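PDB 6LSV: jasmonate-induced oxygenase 2 from Arabidopsis thaliana, which uses iron(II), 2-oxoglutarate and dioxygen to hydroxylate the plant defence hormone jasmonate to 12-hydroxyjasmonate. Local coordinates for residues Glu99-His102 with Ala107-Thr110; Asn152-Pro155 with Ile161-Val164; Thr185-Lys190 with Ser277-Val282; Glu314-Ser317 with Pro321-Tyr324. One frame throughout, in Å; residues are numbered along the deposited sequence.

Overall arrangement
Contacts 1 to 4 follow one another along the chain and form two groups on opposite sides of its centre. Contacts 1 and 2, with centres about 12 Å apart, involve helix 87-102 and the start of helix 161-186. They touch where Phe100 CE1 lies 3.5 Å from Pro155 CB. Contacts 3 and 4 are also about 12 Å apart between centres and meet through a probable hydrogen bond between Ser277 OG and Tyr324 OH. Helix 161-186 takes part in contacts 2 and 3, whose centres are about 34 Å apart. This helix therefore connects the two groups. The iron site, with its ligands His227, Asp229 and His284, belongs to neither group.

Contact 1 (Glu99-His102 with Ala107-Thr110); sequences EFFH and AKET
Lys108 carries its aliphatic chain obliquely across the ring of Phe100. It then continues past the backbone of Phe100 and Phe101, near the carboxyl-terminal end of helix 87-102. These three residues make the contact, and all are buried. Lys108 CB lies 3.7 Å from Phe100 CZ. Further along the chain, Lys108 CD is 3.8 Å from Phe100 CE2. The Phe100 ring reaches out to it because CG stands opposite the backbone N (chi1 173°).

The next methylene meets the helix backbone. Lys108 CE is 3.3 Å from Phe100 O and 3.8 Å from Phe101 CA. Phe101 sets off from the backbone away from the loop, and its ring comes near the same CE only at CD1, 4.4 Å away. One face of this ring receives Phe100 CD2, 3.9 Å above the plane and over the ring centre.

Lys108 bends at its last torsion (chi4 80°), and NZ finds its hydrogen-bond partners outside the two segments, at Met103 O and Gln11 OE1. The ring of Phe100 meets Tyr139 at about a right angle. The ring of Phe101 meets Tyr211 of strand 204-212, a strand that also carries Arg208, which binds jasmonate, and Asn210, which binds 2-oxoglutarate.

The lysine thus divides its work. CB, CG and CD pack on the Phe100 ring, CE lies against the helix backbone, and the ammonium group is held by Gln11 OE1 and Met103 O. A positive charge near this end of a helix probably interacts favourably with the helix dipole.

Contact 2 (Asn152-Pro155 with Ile161-Val164); sequences NKWP and IREV
Arg162 has CG beside its backbone N (chi1 -63°) and an extended chain from CG to NE, which carries its guanidinium back to the carbonyls of Trp154 and Pro155. Trp154 takes a similar first torsion (chi1 -65°), and its indole comes to lie beside the first turn of helix 161-186.

Pro155 O sits at the guanidinium edge, near its plane, and accepts a hydrogen bond from Arg162 NE. The modelled length is too short to be taken literally. Arg162 NH2 adds two weak, bent bonds, one to Trp154 O at 3.0 Å and one to Pro155 O at 3.1 Å. One side chain thus reaches two successive carbonyls of the loop, Trp154 O only weakly, and NE and NH2 share Pro155 O.

The ring of Trp154 and the guanidinium plane are 82° apart. The indole instead turns its edge to the helix backbone. Arg162 O lies near the ring plane, 3.6 Å from Trp154 CZ3. Trp154 CE3 also lies 4.1 Å from Arg162 CB.

Apolar packing completes the contact. Ile161 CD1 lies 4.1 Å from Pro155 CB, and the two side chains cross at about a right angle. Beyond the segments, Trp154 packs on Leu141 and Leu143 of strand 137-144, and its ring meets Phe151 edge-to-face. Pro155 also touches Trp97 of helix 87-102.

The arrangement is a loop-to-helix connection in which the first turn of the helix reaches back to the chain leading into it. It fits the 2-oxoglutarate oxygenase fold, where helices such as 161-186 pack against the main sheet of the double-stranded beta-helix core.

Contact 3 (Thr185-Lys190 with Ser277-Val282); sequences TNLGLK and STYKSV
A Schellman motif ends helix 161-186, and the residues just before its glycine, Asn186 and Leu187, pack on Tyr279. Leu187 makes most of the contact. With CG beside its backbone N (chi1 -69°), it turns both methyls onto the ring. Its CD2 sits over one face of the Tyr279 ring in a CH-pi contact, 3.9 Å from the centroid and 30° off the normal. The other methyl, Leu187 CD1, reaches Tyr279 CE2 at 3.6 Å. The branch point CG lies 3.4 Å from Tyr279 CZ. The leucine therefore fits over the hydroxyl end of the ring, and the two side chains approach from opposite directions.

Gly188 is the C-prime residue of the motif, with positive phi. Its N bonds to Thr185 O at 2.7 Å, and Leu189 N bonds to Ser184 O. Segment 277-282 is the loop that leads into strand 284-286, which carries the iron ligand His284.

Asn186 CB comes to the edge of the tyrosine, 3.2 Å from Tyr279 OH. That hydroxyl is hydrogen-bonded to Leu183 O in the last turn of the helix. Thr278 adds a methyl contact, its CG2 3.7 Å from Leu187 CD2, while its OG1 bonds to Ser275 O. Phe194 of helix 193-197 touches both Leu187 and Tyr279.

Contact 4 (Glu314-Ser317 with Pro321-Tyr324); sequences ELVS and PPLY
Val316 and Pro322 make the apolar part of this contact. Both methyls of Val316 meet the proline ring: CG1 lies 3.7 Å from Pro322 CD, and CG2 lies 3.9 Å from Pro322 CB. At chi1 162° the valine spreads these two branches toward the ring. The two side chains pass each other obliquely. Pro322 also touches Pro311. Val316 CG1 is more distant from Pro321, 4.3 Å from its CA.

The polar part is slight. Ser317 O accepts a CA-H...O contact from Pro321 CA at 3.4 Å, with a bent angle of 123° at the hydrogen. The same oxygen is 3.2 Å from Pro321 N, but a proline nitrogen has no hydrogen to give.

Conventional hydrogen bonds to segment 321-324 come from outside the pair. Asn276 uses ND2 to reach Pro321 O and OD1 to reach Leu323 N.

Both segments belong to the surface loop between strands 308-309 and 327-328, which pair as an antiparallel two-stranded sheet. Methyl-to-proline packing and one bent CA-H...O contact probably set no strict direction between the two arms of this loop. The more directional fastening of Pro321 and Leu323 comes from Asn276, and not from Val316 or Ser317.

Contact 1 (Glu99-His102 with Ala107-Thr110)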
loop_
_atom_site.group_PDB
_atom_site.type_symbol
_atom_site.label_atom_id
_atom_site.label_comp_id
_atom_site.label_asym_id
_atom_site.label_seq_id
_atom_site.Cartn_x
_atom_site.Cartn_y
_atom_site.Cartn_z
ATOM N N GLU A 99 4.092 14.966 11.894
ATOM C CA GLU A 99 3.629 15.840 12.968
ATOM C C GLU A 99 2.342 15.311 13.589
ATOM O O GLU A 99 2.160 15.377 14.811
ATOM C CB GLU A 99 3.432 17.258 12.431
ATOM C CG GLU A 99 2.720 18.214 13.380
ATOM C CD GLU A 99 3.535 18.531 14.624
ATOM O OE1 GLU A 99 4.464 19.365 14.532
ATOM O OE2 GLU A 99 3.244 17.952 15.695
ATOM N N PHE A 100 1.439 14.778 12.762
ATOM C CA PHE A 100 0.211 14.187 13.284
ATOM C C PHE A 100 0.518 13.032 14.229
ATOM O O PHE A 100 -0.073 12.923 15.308
ATOM C CB PHE A 100 -0.675 13.720 12.129
ATOM C CG PHE A 100 -1.883 12.940 12.569
ATOM C CD1 PHE A 100 -3.006 13.592 13.055
ATOM C CD2 PHE A 100 -1.896 11.556 12.496
ATOM C CE1 PHE A 100 -4.118 12.878 13.463
ATOM C CE2 PHE A 100 -3.005 10.837 12.902
ATOM C CZ PHE A 100 -4.118 11.499 13.384
ATOM N N PHE A 101 1.452 12.163 13.843
ATOM C CA PHE A 101 1.773 11.007 14.667
ATOM C C PHE A 101 2.661 11.351 15.855
ATOM O O PHE A 101 2.752 10.548 16.791
ATOM C CB PHE A 101 2.430 9.923 13.814
ATOM C CG PHE A 101 1.464 9.188 12.930
ATOM C CD1 PHE A 101 0.534 8.316 13.476
ATOM C CD2 PHE A 101 1.476 9.376 11.555
ATOM C CE1 PHE A 101 -0.364 7.638 12.668
ATOM C CE2 PHE A 101 0.582 8.699 10.740
ATOM C CZ PHE A 101 -0.341 7.830 11.299
ATOM N N HIS A 102 3.313 12.514 15.846
ATOM C CA HIS A 102 4.061 12.962 17.016
ATOM C C HIS A 102 3.174 13.595 18.077
ATOM O O HIS A 102 3.633 13.791 19.207
ATOM C CB HIS A 102 5.155 13.943 16.600
ATOM C CG HIS A 102 6.332 13.283 15.955
ATOM N ND1 HIS A 102 7.401 13.989 15.450
ATOM C CD2 HIS A 102 6.602 11.976 15.728
ATOM C CE1 HIS A 102 8.282 13.145 14.942
ATOM N NE2 HIS A 102 7.821 11.918 15.099
ATOM N N ALA A 107 -4.739 12.548 21.491
ATOM C CA ALA A 107 -5.219 13.611 20.616
ATOM C C ALA A 107 -5.801 13.078 19.312
ATOM O O ALA A 107 -6.571 13.789 18.658
ATOM C CB ALA A 107 -4.086 14.595 20.313
ATOM N N LYS A 108 -5.448 11.852 18.920
ATOM C CA LYS A 108 -6.028 11.215 17.745
ATOM C C LYS A 108 -7.083 10.172 18.093
ATOM O O LYS A 108 -7.738 9.656 17.180
ATOM C CB LYS A 108 -4.936 10.548 16.896
ATOM C CG LYS A 108 -3.510 10.964 17.222
ATOM C CD LYS A 108 -2.516 9.996 16.590
ATOM C CE LYS A 108 -1.086 10.271 17.036
ATOM N NZ LYS A 108 -0.771 9.718 18.380
ATOM N N GLU A 109 -7.263 9.855 19.380
ATOM C CA GLU A 109 -8.182 8.788 19.773
ATOM C C GLU A 109 -9.593 9.043 19.261
ATOM O O GLU A 109 -10.308 8.104 18.897
ATOM C CB GLU A 109 -8.196 8.633 21.292
ATOM C CG GLU A 109 -7.227 7.597 21.824
ATOM C CD GLU A 109 -7.501 6.194 21.303
ATOM O OE1 GLU A 109 -8.669 5.893 20.973
ATOM O OE2 GLU A 109 -6.549 5.386 21.235
ATOM N N THR A 110 -10.013 10.306 19.229
ATOM C CA THR A 110 -11.332 10.633 18.706
ATOM C C THR A 110 -11.488 10.275 17.233
ATOM O O THR A 110 -12.618 10.277 16.731
ATOM C CB THR A 110 -11.608 12.119 18.905
ATOM O OG1 THR A 110 -12.942 12.418 18.481
ATOM C CG2 THR A 110 -10.636 12.921 18.082
#

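Contact 2 (Asn152-Pro155 with Ile161-Val164)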
loop_
_atom_site.group_PDB
_atom_site.type_symbol
_atom_site.label_atom_id
_atom_site.label_comp_id
_atom_site.label_asym_id
_atom_site.label_seq_id
_atom_site.Cartn_x
_atom_site.Cartn_y
_atom_site.Cartn_z
ATOM N N ASN A 152 -14.072 15.825 7.122
ATOM C CA ASN A 152 -14.292 15.697 8.559
ATOM C C ASN A 152 -13.702 14.407 9.110
ATOM O O ASN A 152 -13.362 14.343 10.297
ATOM C CB ASN A 152 -15.785 15.774 8.874
ATOM C CG ASN A 152 -16.422 17.053 8.363
ATOM O OD1 ASN A 152 -15.788 18.110 8.335
ATOM N ND2 ASN A 152 -17.682 16.961 7.953
ATOM N N LYS A 153 -13.574 13.374 8.277
ATOM C CA LYS A 153 -12.908 12.139 8.666
ATOM C C LYS A 153 -11.399 12.201 8.464
ATOM O O LYS A 153 -10.722 11.180 8.612
ATOM C CB LYS A 153 -13.492 10.951 7.894
ATOM C CG LYS A 153 -14.959 10.684 8.195
ATOM C CD LYS A 153 -15.431 9.385 7.559
ATOM C CE LYS A 153 -16.950 9.297 7.528
ATOM N NZ LYS A 153 -17.487 9.595 6.172
ATOM N N TRP A 154 -10.867 13.364 8.128
ATOM C CA TRP A 154 -9.440 13.597 8.005
ATOM C C TRP A 154 -8.897 14.205 9.287
ATOM O O TRP A 154 -9.657 14.719 10.114
ATOM C CB TRP A 154 -9.153 14.535 6.827
ATOM C CG TRP A 154 -9.500 13.964 5.487
ATOM C CD1 TRP A 154 -10.232 12.840 5.231
ATOM C CD2 TRP A 154 -9.124 14.496 4.214
ATOM N NE1 TRP A 154 -10.339 12.643 3.876
ATOM C CE2 TRP A 154 -9.666 13.647 3.230
ATOM C CE3 TRP A 154 -8.382 15.610 3.811
ATOM C CZ2 TRP A 154 -9.487 13.875 1.868
ATOM C CZ3 TRP A 154 -8.208 15.837 2.458
ATOM C CH2 TRP A 154 -8.756 14.973 1.503
ATOM N N PRO A 155 -7.578 14.152 9.503
ATOM C CA PRO A 155 -7.018 14.772 10.709
ATOM C C PRO A 155 -7.197 16.273 10.731
ATOM O O PRO A 155 -7.725 16.877 9.789
ATOM C CB PRO A 155 -5.532 14.393 10.649
ATOM C CG PRO A 155 -5.471 13.231 9.770
ATOM C CD PRO A 155 -6.553 13.411 8.755
ATOM N N ILE A 161 -2.540 20.098 7.097
ATOM C CA ILE A 161 -2.506 18.702 6.661
ATOM C C ILE A 161 -3.600 18.419 5.637
ATOM O O ILE A 161 -3.372 17.705 4.654
ATOM C CB ILE A 161 -2.586 17.747 7.871
ATOM C CG1 ILE A 161 -2.209 16.323 7.448
ATOM C CG2 ILE A 161 -3.967 17.765 8.526
ATOM C CD1 ILE A 161 -2.091 15.345 8.602
ATOM N N ARG A 162 -4.790 18.993 5.824
ATOM C CA ARG A 162 -5.888 18.683 4.914
ATOM C C ARG A 162 -5.670 19.289 3.536
ATOM O O ARG A 162 -6.107 18.715 2.533
ATOM C CB ARG A 162 -7.211 19.162 5.502
ATOM C CG ARG A 162 -7.564 18.472 6.797
ATOM C CD ARG A 162 -8.988 18.749 7.184
ATOM N NE ARG A 162 -9.347 18.063 8.418
ATOM C CZ ARG A 162 -10.534 18.165 9.005
ATOM N NH1 ARG A 162 -11.477 18.925 8.466
ATOM N NH2 ARG A 162 -10.777 17.503 10.127
ATOM N N GLU A 163 -5.000 20.440 3.463
ATOM C CA GLU A 163 -4.681 21.010 2.161
ATOM C C GLU A 163 -3.549 20.249 1.485
ATOM O O GLU A 163 -3.529 20.135 0.253
ATOM C CB GLU A 163 -4.329 22.488 2.313
ATOM C CG GLU A 163 -5.499 23.336 2.785
ATOM C CD GLU A 163 -5.115 24.781 3.040
ATOM O OE1 GLU A 163 -4.187 25.021 3.842
ATOM O OE2 GLU A 163 -5.745 25.678 2.436
ATOM N N VAL A 164 -2.614 19.711 2.270
ATOM C CA VAL A 164 -1.531 18.917 1.699
ATOM C C VAL A 164 -2.041 17.551 1.256
ATOM O O VAL A 164 -1.586 17.008 0.243
ATOM C CB VAL A 164 -0.371 18.793 2.703
ATOM C CG1 VAL A 164 0.780 18.018 2.089
ATOM C CG2 VAL A 164 0.097 20.174 3.136
#

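Contact 3 (Thr185-Lys190 with Ser277-Val282)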
loop_
_atom_site.group_PDB
_atom_site.type_symbol
_atom_site.label_atom_id
_atom_site.label_comp_id
_atom_site.label_asym_id
_atom_site.label_seq_id
_atom_site.Cartn_x
_atom_site.Cartn_y
_atom_site.Cartn_z
ATOM N N THR A 185 0.086 -0.377 -22.306
ATOM C CA THR A 185 0.858 -0.489 -23.536
ATOM C C THR A 185 1.848 -1.643 -23.460
ATOM O O THR A 185 2.001 -2.406 -24.421
ATOM C CB THR A 185 1.576 0.831 -23.793
ATOM O OG1 THR A 185 0.622 1.818 -24.196
ATOM C CG2 THR A 185 2.631 0.673 -24.866
ATOM N N ASN A 186 2.513 -1.805 -22.314
ATOM C CA ASN A 186 3.495 -2.872 -22.175
ATOM C C ASN A 186 2.879 -4.255 -22.346
ATOM O O ASN A 186 3.609 -5.215 -22.605
ATOM C CB ASN A 186 4.198 -2.762 -20.821
ATOM C CG ASN A 186 5.451 -1.912 -20.886
ATOM O OD1 ASN A 186 6.299 -2.108 -21.754
ATOM N ND2 ASN A 186 5.569 -0.956 -19.972
ATOM N N LEU A 187 1.562 -4.383 -22.212
ATOM C CA LEU A 187 0.877 -5.635 -22.495
ATOM C C LEU A 187 0.362 -5.704 -23.925
ATOM O O LEU A 187 -0.420 -6.604 -24.248
ATOM C CB LEU A 187 -0.283 -5.845 -21.515
ATOM C CG LEU A 187 0.083 -6.131 -20.055
ATOM C CD1 LEU A 187 -1.159 -6.286 -19.186
ATOM C CD2 LEU A 187 0.976 -7.359 -19.947
ATOM N N GLY A 188 0.779 -4.777 -24.785
ATOM C CA GLY A 188 0.304 -4.761 -26.155
ATOM C C GLY A 188 -1.148 -4.371 -26.309
ATOM O O GLY A 188 -1.775 -4.727 -27.312
ATOM N N LEU A 189 -1.705 -3.654 -25.339
ATOM C CA LEU A 189 -3.096 -3.228 -25.370
ATOM C C LEU A 189 -3.197 -1.755 -25.750
ATOM O O LEU A 189 -2.212 -1.013 -25.715
ATOM C CB LEU A 189 -3.766 -3.449 -24.012
ATOM C CG LEU A 189 -3.592 -4.800 -23.319
ATOM C CD1 LEU A 189 -3.901 -4.674 -21.836
ATOM C CD2 LEU A 189 -4.479 -5.849 -23.957
ATOM N N LYS A 190 -4.411 -1.343 -26.117
ATOM C CA LYS A 190 -4.717 0.076 -26.235
ATOM C C LYS A 190 -4.246 0.795 -24.983
ATOM O O LYS A 190 -4.474 0.328 -23.865
ATOM C CB LYS A 190 -6.220 0.285 -26.427
ATOM C CG LYS A 190 -6.761 -0.196 -27.756
ATOM C CD LYS A 190 -8.281 -0.213 -27.756
ATOM C CE LYS A 190 -8.849 1.173 -27.512
ATOM N NZ LYS A 190 -9.820 1.164 -26.386
ATOM N N SER A 277 -2.215 -12.719 -14.679
ATOM C CA SER A 277 -0.959 -13.046 -14.004
ATOM C C SER A 277 0.282 -12.734 -14.832
ATOM O O SER A 277 1.379 -13.175 -14.467
ATOM C CB SER A 277 -0.905 -14.513 -13.560
ATOM O OG SER A 277 -1.349 -14.662 -12.221
ATOM N N THR A 278 0.160 -11.985 -15.930
ATOM C CA THR A 278 1.361 -11.529 -16.623
ATOM C C THR A 278 2.130 -10.532 -15.767
ATOM O O THR A 278 3.362 -10.599 -15.665
ATOM C CB THR A 278 1.007 -10.912 -17.977
ATOM O OG1 THR A 278 0.200 -11.829 -18.727
ATOM C CG2 THR A 278 2.275 -10.598 -18.757
ATOM N N TYR A 279 1.419 -9.593 -15.150
ATOM C CA TYR A 279 1.983 -8.766 -14.096
ATOM C C TYR A 279 1.748 -9.450 -12.757
ATOM O O TYR A 279 0.681 -10.021 -12.518
ATOM C CB TYR A 279 1.348 -7.374 -14.087
ATOM C CG TYR A 279 1.629 -6.543 -15.318
ATOM C CD1 TYR A 279 2.735 -6.792 -16.115
ATOM C CD2 TYR A 279 0.783 -5.504 -15.679
ATOM C CE1 TYR A 279 2.991 -6.030 -17.238
ATOM C CE2 TYR A 279 1.032 -4.735 -16.798
ATOM C CZ TYR A 279 2.136 -5.003 -17.573
ATOM O OH TYR A 279 2.383 -4.243 -18.692
ATOM N N LYS A 280 2.752 -9.403 -11.890
ATOM C CA LYS A 280 2.658 -9.986 -10.561
ATOM C C LYS A 280 2.583 -8.880 -9.523
ATOM O O LYS A 280 3.266 -7.861 -9.643
ATOM C CB LYS A 280 3.854 -10.895 -10.272
ATOM C CG LYS A 280 3.942 -12.094 -11.200
ATOM C CD LYS A 280 2.707 -12.979 -11.077
ATOM C CE LYS A 280 2.859 -14.238 -11.908
ATOM N NZ LYS A 280 4.282 -14.669 -11.993
ATOM N N SER A 281 1.745 -9.072 -8.510
ATOM C CA SER A 281 1.697 -8.128 -7.404
ATOM C C SER A 281 2.853 -8.409 -6.451
ATOM O O SER A 281 3.086 -9.558 -6.066
ATOM C CB SER A 281 0.355 -8.209 -6.674
ATOM O OG SER A 281 0.144 -9.487 -6.099
ATOM N N VAL A 282 3.591 -7.358 -6.089
ATOM C CA VAL A 282 4.731 -7.516 -5.195
ATOM C C VAL A 282 4.248 -7.842 -3.785
ATOM O O VAL A 282 3.222 -7.326 -3.318
ATOM C CB VAL A 282 5.605 -6.249 -5.204
ATOM C CG1 VAL A 282 4.802 -5.029 -4.750
ATOM C CG2 VAL A 282 6.835 -6.443 -4.327
#

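Contact 4 (Glu314-Ser317 with Pro321-Tyr324)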
loop_
_atom_site.group_PDB
_atom_site.type_symbol
_atom_site.label_atom_id
_atom_site.label_comp_id
_atom_site.label_asym_id
_atom_site.label_seq_id
_atom_site.Cartn_x
_atom_site.Cartn_y
_atom_site.Cartn_z
ATOM N N GLU A 314 -8.610 -9.761 -23.843
ATOM C CA GLU A 314 -7.577 -9.627 -24.866
ATOM C C GLU A 314 -6.403 -10.566 -24.620
ATOM O O GLU A 314 -5.730 -10.977 -25.572
ATOM C CB GLU A 314 -7.078 -8.182 -24.924
ATOM C CG GLU A 314 -8.002 -7.207 -25.637
ATOM C CD GLU A 314 -9.088 -6.652 -24.729
ATOM O OE1 GLU A 314 -9.234 -7.154 -23.592
ATOM O OE2 GLU A 314 -9.796 -5.712 -25.154
ATOM N N LEU A 315 -6.140 -10.914 -23.362
ATOM C CA LEU A 315 -4.968 -11.700 -23.003
ATOM C C LEU A 315 -5.279 -13.178 -22.830
ATOM O O LEU A 315 -4.415 -13.934 -22.375
ATOM C CB LEU A 315 -4.336 -11.147 -21.728
ATOM C CG LEU A 315 -4.167 -9.631 -21.684
ATOM C CD1 LEU A 315 -3.896 -9.184 -20.262
ATOM C CD2 LEU A 315 -3.054 -9.174 -22.623
ATOM N N VAL A 316 -6.483 -13.609 -23.182
ATOM C CA VAL A 316 -6.891 -14.996 -23.019
ATOM C C VAL A 316 -6.755 -15.714 -24.353
ATOM O O VAL A 316 -7.327 -15.285 -25.364
ATOM C CB VAL A 316 -8.329 -15.094 -22.484
ATOM C CG1 VAL A 316 -8.888 -16.489 -22.726
ATOM C CG2 VAL A 316 -8.359 -14.760 -21.002
ATOM N N SER A 317 -5.978 -16.789 -24.358
ATOM C CA SER A 317 -5.963 -17.787 -25.415
ATOM C C SER A 317 -6.435 -19.111 -24.818
ATOM O O SER A 317 -6.717 -19.208 -23.620
ATOM C CB SER A 317 -4.568 -17.904 -26.037
ATOM O OG SER A 317 -3.924 -16.640 -26.078
ATOM N N PRO A 321 -5.631 -19.737 -20.656
ATOM C CA PRO A 321 -7.011 -19.509 -20.222
ATOM C C PRO A 321 -7.051 -18.535 -19.059
ATOM O O PRO A 321 -6.022 -18.290 -18.413
ATOM C CB PRO A 321 -7.481 -20.908 -19.797
ATOM C CG PRO A 321 -6.234 -21.605 -19.393
ATOM C CD PRO A 321 -5.161 -21.092 -20.311
ATOM N N PRO A 322 -8.215 -17.955 -18.763
ATOM C CA PRO A 322 -8.302 -17.016 -17.635
ATOM C C PRO A 322 -8.096 -17.742 -16.313
ATOM O O PRO A 322 -8.745 -18.753 -16.035
ATOM C CB PRO A 322 -9.718 -16.445 -17.761
ATOM C CG PRO A 322 -10.485 -17.523 -18.470
ATOM C CD PRO A 322 -9.510 -18.110 -19.449
ATOM N N LEU A 323 -7.185 -17.214 -15.496
ATOM C CA LEU A 323 -6.748 -17.890 -14.282
ATOM C C LEU A 323 -7.566 -17.530 -13.046
ATOM O O LEU A 323 -7.369 -18.154 -11.997
ATOM C CB LEU A 323 -5.272 -17.586 -14.015
ATOM C CG LEU A 323 -4.267 -18.229 -14.970
ATOM C CD1 LEU A 323 -2.985 -17.410 -15.037
ATOM C CD2 LEU A 323 -3.969 -19.659 -14.551
ATOM N N TYR A 324 -8.473 -16.555 -13.133
ATOM C CA TYR A 324 -9.263 -16.133 -11.980
ATOM C C TYR A 324 -10.715 -15.904 -12.382
ATOM O O TYR A 324 -10.983 -15.356 -13.461
ATOM C CB TYR A 324 -8.718 -14.842 -11.348
ATOM C CG TYR A 324 -7.224 -14.816 -11.100
ATOM C CD1 TYR A 324 -6.342 -14.424 -12.099
ATOM C CD2 TYR A 324 -6.699 -15.156 -9.860
ATOM C CE1 TYR A 324 -4.976 -14.387 -11.876
ATOM C CE2 TYR A 324 -5.333 -15.119 -9.627
ATOM C CZ TYR A 324 -4.477 -14.736 -10.641
ATOM O OH TYR A 324 -3.119 -14.698 -10.419
#